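Local coordinates for protein formyltransferase PseJ (Anoxybacillus kamchatkensis G10, PDB 6EDK) that belongs to the formyltransferase family, with an alpha/beta fold built on a mixed beta-sheet and a pocket occupied by the ligand 1YA, at residues A[37-40]-A[41-45]; A[151-154]-A[155-159]. All blocks are in the same frame, centred on the assembly; numbering follows the deposited sequence.

Overall arrangement
From the N terminus the chain runs through strand 27-31 into helix 36-43, where contact 1 spans one to two turns and the short loop beginning after it, before strand 48-52 completes a beta-alpha-beta unit at one margin of the mixed sheet. Contact 2 comes much later, in the middle of helix 147-169, which follows the outermost strand 133-138. Each contact closes nothing larger than a helical turn, and the two lie in series, neither nested nor crossed. Their centres are about 18 Å apart, yet the helices meet: Trp37 of contact 1 packs on Glu159 of contact 2, and Leu38 and Leu42 continue the interface on Phe162 and Trp166.

Contact 1: A[37-40]-A[41-45]. With SO4 (sulfate ion), chain C.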
loop_
_atom_site.group_PDB
_atom_site.type_symbol
_atom_site.label_atom_id
_atom_site.label_comp_id
_atom_site.label_asym_id
_atom_site.label_seq_id
_atom_site.Cartn_x
_atom_site.Cartn_y
_atom_site.Cartn_z
ATOM N N TRP A 37 -7.091 4.821 14.585
ATOM C CA TRP A 37 -6.985 3.437 15.018
ATOM C C TRP A 37 -5.574 2.908 14.830
ATOM O O TRP A 37 -5.107 2.067 15.604
ATOM C CB TRP A 37 -8.015 2.543 14.244
ATOM C CG TRP A 37 -7.689 2.386 12.754
ATOM C CD1 TRP A 37 -8.199 3.125 11.738
ATOM C CD2 TRP A 37 -6.829 1.449 12.179
ATOM N NE1 TRP A 37 -7.643 2.737 10.552
ATOM C CE2 TRP A 37 -6.799 1.698 10.803
ATOM C CE3 TRP A 37 -6.005 0.467 12.690
ATOM C CZ2 TRP A 37 -5.960 0.982 9.937
ATOM C CZ3 TRP A 37 -5.205 -0.257 11.848
ATOM C CH2 TRP A 37 -5.180 0.011 10.487
ATOM N N LEU A 38 -4.898 3.329 13.757
ATOM C CA LEU A 38 -3.551 2.849 13.507
ATOM C C LEU A 38 -2.511 3.527 14.421
ATOM O O LEU A 38 -1.605 2.864 14.951
ATOM C CB LEU A 38 -3.210 3.094 12.043
ATOM C CG LEU A 38 -1.833 2.632 11.548
ATOM C CD1 LEU A 38 -1.533 1.243 11.917
ATOM C CD2 LEU A 38 -1.779 2.835 10.047
ATOM N N ARG A 39 -2.658 4.828 14.612
ATOM C CA ARG A 39 -1.868 5.497 15.640
ATOM C C ARG A 39 -1.986 4.778 16.964
ATOM O O ARG A 39 -0.972 4.387 17.561
ATOM C CB ARG A 39 -2.301 6.952 15.751
ATOM C CG ARG A 39 -1.755 7.671 16.976
ATOM C CD ARG A 39 -2.349 9.088 17.065
ATOM N NE ARG A 39 -1.703 10.003 16.123
ATOM C CZ ARG A 39 -0.509 10.575 16.339
ATOM N NH1 ARG A 39 0.181 10.309 17.456
ATOM N NH2 ARG A 39 -0.003 11.394 15.413
ATOM N N ASP A 40 -3.226 4.529 17.415
ATOM C CA ASP A 40 -3.414 3.871 18.709
ATOM C C ASP A 40 -2.796 2.491 18.734
ATOM O O ASP A 40 -2.234 2.078 19.747
ATOM C CB ASP A 40 -4.910 3.747 19.047
ATOM C CG ASP A 40 -5.527 5.043 19.420
ATOM O OD1 ASP A 40 -4.795 5.989 19.776
ATOM O OD2 ASP A 40 -6.764 5.125 19.355
ATOM N N PHE A 41 -2.979 1.703 17.651
ATOM C CA PHE A 41 -2.403 0.362 17.618
ATOM C C PHE A 41 -0.892 0.426 17.780
ATOM O O PHE A 41 -0.291 -0.311 18.576
ATOM C CB PHE A 41 -2.769 -0.347 16.250
ATOM C CG PHE A 41 -2.044 -1.652 16.039
ATOM C CD1 PHE A 41 -2.517 -2.826 16.610
ATOM C CD2 PHE A 41 -0.936 -1.729 15.230
ATOM C CE1 PHE A 41 -1.861 -4.049 16.436
ATOM C CE2 PHE A 41 -0.269 -2.935 15.050
ATOM C CZ PHE A 41 -0.726 -4.094 15.629
ATOM N N LEU A 42 -0.272 1.328 17.054
ATOM C CA LEU A 42 1.177 1.413 17.086
ATOM C C LEU A 42 1.653 1.892 18.482
ATOM O O LEU A 42 2.647 1.393 19.004
ATOM C CB LEU A 42 1.657 2.401 16.026
ATOM C CG LEU A 42 1.500 1.917 14.566
ATOM C CD1 LEU A 42 1.864 3.043 13.614
ATOM C CD2 LEU A 42 2.373 0.730 14.356
ATOM N N GLU A 43 0.909 2.808 19.067
ATOM C CA GLU A 43 1.285 3.318 20.390
ATOM C C GLU A 43 1.071 2.287 21.474
ATOM O O GLU A 43 1.752 2.353 22.491
ATOM C CB GLU A 43 0.492 4.573 20.697
ATOM C CG GLU A 43 0.979 5.785 19.918
ATOM C CD GLU A 43 0.141 7.041 20.162
ATOM O OE1 GLU A 43 -0.972 6.958 20.744
ATOM O OE2 GLU A 43 0.590 8.121 19.735
ATOM N N SER A 44 0.191 1.294 21.268
ATOM C CA SER A 44 0.081 0.217 22.242
ATOM C C SER A 44 1.314 -0.658 22.293
ATOM O O SER A 44 1.361 -1.548 23.137
ATOM C CB SER A 44 -1.212 -0.639 21.969
ATOM O OG SER A 44 -1.092 -1.459 20.827
ATOM N N PHE A 45 2.304 -0.467 21.409
ATOM C CA PHE A 45 3.601 -1.141 21.539
ATOM C C PHE A 45 4.642 -0.240 22.232
ATOM O O PHE A 45 5.840 -0.579 22.237
ATOM C CB PHE A 45 4.146 -1.588 20.182
ATOM C CG PHE A 45 3.329 -2.720 19.540
ATOM C CD1 PHE A 45 2.136 -2.437 18.879
ATOM C CD2 PHE A 45 3.743 -4.032 19.626
ATOM C CE1 PHE A 45 1.360 -3.479 18.323
ATOM C CE2 PHE A 45 2.980 -5.094 19.051
ATOM C CZ PHE A 45 1.813 -4.818 18.407
HETATM S S SO4 C . -10.060 6.894 12.090
HETATM O O1 SO4 C . -9.149 8.062 12.197
HETATM O O2 SO4 C . -11.444 7.371 12.162
HETATM O O3 SO4 C . -9.864 6.205 10.802
HETATM O O4 SO4 C . -9.834 5.933 13.199
#
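Arg39 and Glu43 face each other one turn apart on helix 36-43, the connecting helix of a beta-alpha-beta unit that joins strands 27-31 and 48-52. Arg39 NH1 forms a salt bridge with Glu43 OE2 at 3.2 Å. The bond is bent, with an N-H...O angle of 139°, and reaches the oxygen from above the carboxylate plane; the two flat groups are turned 72° apart. Arg39 CG, anti to the backbone N, lies 3.6 Å from Glu43 OE2, and the bend at chi3 beyond it turns the guanidinium. A long, many-handed side chain suits this place, because NH1 also donates to the backbone oxygen of Val49 on the next strand, while NE pairs with Glu34. Asp40 OD1 lies 4.1 Å from Glu43 OE1; the two like charges would be expected to repel, and the Arg39 guanidinium probably offsets this.

On another side of the helix, Leu38 CD1 touches Leu42 CG at 4.1 Å. These two buried leucines are branched and purely apolar, as befits residues packed against Phe162 and Trp166 of helix 147-169. The backbone beneath them is regular, with Leu42 N bonded to Leu38 O at 2.9 Å.

At the helix start, a sulfate ion, probably from the crystallisation liquor, accepts from Trp37 N through O4 at 3.3 Å and also from Lys36 N, a position where the helix dipole would be expected to welcome an anion; its O3 lies in the plane of the indole, at the ring edge. Further along, Ser44 N donates to Asp40 O, and the small serine folds its hydroxyl back (chi1 73°), so that Ser44 OG donates to Phe41 O at 2.7 Å.

Contact 2: A[151-154]-A[155-159]; sequences YERL and TQTIE
Thr157 turns its side chain back toward Arg153, one turn earlier in helix 147-169. Its CB lies 3.3 Å from Arg153 O. From there OG1, set beside the backbone N and anti to the carbonyl carbon (chi1 -54°), donates to the same oxygen at 2.6 Å. The methyl branch CG2 takes the position anti to N, and the side chain also touches Val119 of strand 118-123. Arg153 O is thus gripped twice, by Thr157 OG1 and by Thr157 N at 2.9 Å, the two donors arriving from opposite faces of the carbonyl plane. Threonine fits here because its hydroxyl donates within the helix while the side chain still touches the sheet. Arg153 lies alongside Thr157, but its guanidinium goes to Asp145 in a salt bridge.

Thr155 rests against Tyr151 differently: its OG1 sits over one face of the phenol ring, 3.5 Å from CE1, and 3.1 Å from Tyr151 O. Leu154, buried and apolar, packs on Val119 and on Asn107 of helix 106-112. A threonine or serine hydroxyl returned to the carbonyl four residues earlier is common in alpha-helices generally; this helix lies against strand 118-123 in the alpha/beta fold.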
loop_
_atom_site.group_PDB
_atom_site.type_symbol
_atom_site.label_atom_id
_atom_site.label_comp_id
_atom_site.label_asym_id
_atom_site.label_seq_id
_atom_site.Cartn_x
_atom_site.Cartn_y
_atom_site.Cartn_z
ATOM N N TYR A 151 -13.051 -3.117 -3.008
ATOM C CA TYR A 151 -12.137 -2.134 -2.342
ATOM C C TYR A 151 -12.192 -2.227 -0.824
ATOM O O TYR A 151 -11.142 -2.241 -0.132
ATOM C CB TYR A 151 -12.499 -0.728 -2.819
ATOM C CG TYR A 151 -11.604 0.374 -2.238
ATOM C CD1 TYR A 151 -11.895 0.949 -1.005
ATOM C CD2 TYR A 151 -10.452 0.790 -2.905
ATOM C CE1 TYR A 151 -11.059 1.957 -0.461
ATOM C CE2 TYR A 151 -9.606 1.775 -2.365
ATOM C CZ TYR A 151 -9.923 2.349 -1.153
ATOM O OH TYR A 151 -9.092 3.336 -0.655
ATOM N N GLU A 152 -13.387 -2.282 -0.270
ATOM C CA GLU A 152 -13.491 -2.415 1.190
ATOM C C GLU A 152 -12.870 -3.692 1.664
ATOM O O GLU A 152 -12.266 -3.718 2.699
ATOM C CB GLU A 152 -14.962 -2.346 1.628
ATOM C CG GLU A 152 -15.494 -0.934 1.628
ATOM C CD GLU A 152 -14.642 0.003 2.511
ATOM O OE1 GLU A 152 -14.250 -0.416 3.655
ATOM O OE2 GLU A 152 -14.336 1.134 2.031
ATOM N N ARG A 153 -13.044 -4.805 0.949
ATOM C CA ARG A 153 -12.416 -6.032 1.400
ATOM C C ARG A 153 -10.881 -5.954 1.347
ATOM O O ARG A 153 -10.188 -6.473 2.236
ATOM C CB ARG A 153 -12.939 -7.208 0.529
ATOM C CG ARG A 153 -12.520 -8.511 1.039
ATOM C CD ARG A 153 -13.032 -9.683 0.136
ATOM N NE ARG A 153 -14.491 -9.778 0.256
ATOM C CZ ARG A 153 -15.342 -9.548 -0.723
ATOM N NH1 ARG A 153 -14.897 -9.243 -1.934
ATOM N NH2 ARG A 153 -16.640 -9.672 -0.482
ATOM N N LEU A 154 -10.326 -5.308 0.302
ATOM C CA LEU A 154 -8.882 -5.153 0.247
ATOM C C LEU A 154 -8.409 -4.285 1.416
ATOM O O LEU A 154 -7.406 -4.594 2.054
ATOM C CB LEU A 154 -8.471 -4.478 -1.076
ATOM C CG LEU A 154 -8.749 -5.325 -2.329
ATOM C CD1 LEU A 154 -8.499 -4.366 -3.523
ATOM C CD2 LEU A 154 -7.863 -6.518 -2.447
ATOM N N THR A 155 -9.137 -3.207 1.695
ATOM C CA THR A 155 -8.738 -2.296 2.793
ATOM C C THR A 155 -8.720 -3.034 4.135
ATOM O O THR A 155 -7.757 -2.943 4.908
ATOM C CB THR A 155 -9.711 -1.105 2.831
ATOM O OG1 THR A 155 -9.434 -0.311 1.667
ATOM C CG2 THR A 155 -9.503 -0.306 4.069
ATOM N N GLN A 156 -9.767 -3.802 4.415
ATOM C CA GLN A 156 -9.782 -4.574 5.648
ATOM C C GLN A 156 -8.703 -5.622 5.686
ATOM O O GLN A 156 -8.087 -5.874 6.735
ATOM C CB GLN A 156 -11.169 -5.271 5.807
ATOM C CG GLN A 156 -12.317 -4.303 6.065
ATOM C CD GLN A 156 -12.058 -3.327 7.254
ATOM O OE1 GLN A 156 -11.787 -3.750 8.364
ATOM N NE2 GLN A 156 -12.138 -2.015 6.982
ATOM N N THR A 157 -8.453 -6.277 4.560
ATOM C CA THR A 157 -7.428 -7.302 4.517
ATOM C C THR A 157 -6.006 -6.750 4.709
ATOM O O THR A 157 -5.208 -7.339 5.441
ATOM C CB THR A 157 -7.505 -8.065 3.191
ATOM O OG1 THR A 157 -8.842 -8.585 2.977
ATOM C CG2 THR A 157 -6.533 -9.193 3.128
ATOM N N ILE A 158 -5.674 -5.637 4.081
ATOM C CA ILE A 158 -4.277 -5.174 4.274
ATOM C C ILE A 158 -4.066 -4.621 5.721
ATOM O O ILE A 158 -2.989 -4.774 6.280
ATOM C CB ILE A 158 -3.891 -4.103 3.244
ATOM C CG1 ILE A 158 -2.353 -3.928 3.218
ATOM C CG2 ILE A 158 -4.644 -2.763 3.439
ATOM C CD1 ILE A 158 -1.837 -3.277 1.961
ATOM N N GLU A 159 -5.084 -3.989 6.314
ATOM C CA GLU A 159 -5.009 -3.520 7.715
ATOM C C GLU A 159 -4.887 -4.699 8.626
ATOM O O GLU A 159 -4.059 -4.710 9.521
ATOM C CB GLU A 159 -6.198 -2.660 8.026
ATOM C CG GLU A 159 -6.270 -1.393 7.114
ATOM C CD GLU A 159 -7.510 -0.554 7.237
ATOM O OE1 GLU A 159 -8.424 -0.885 8.032
ATOM O OE2 GLU A 159 -7.618 0.497 6.521
#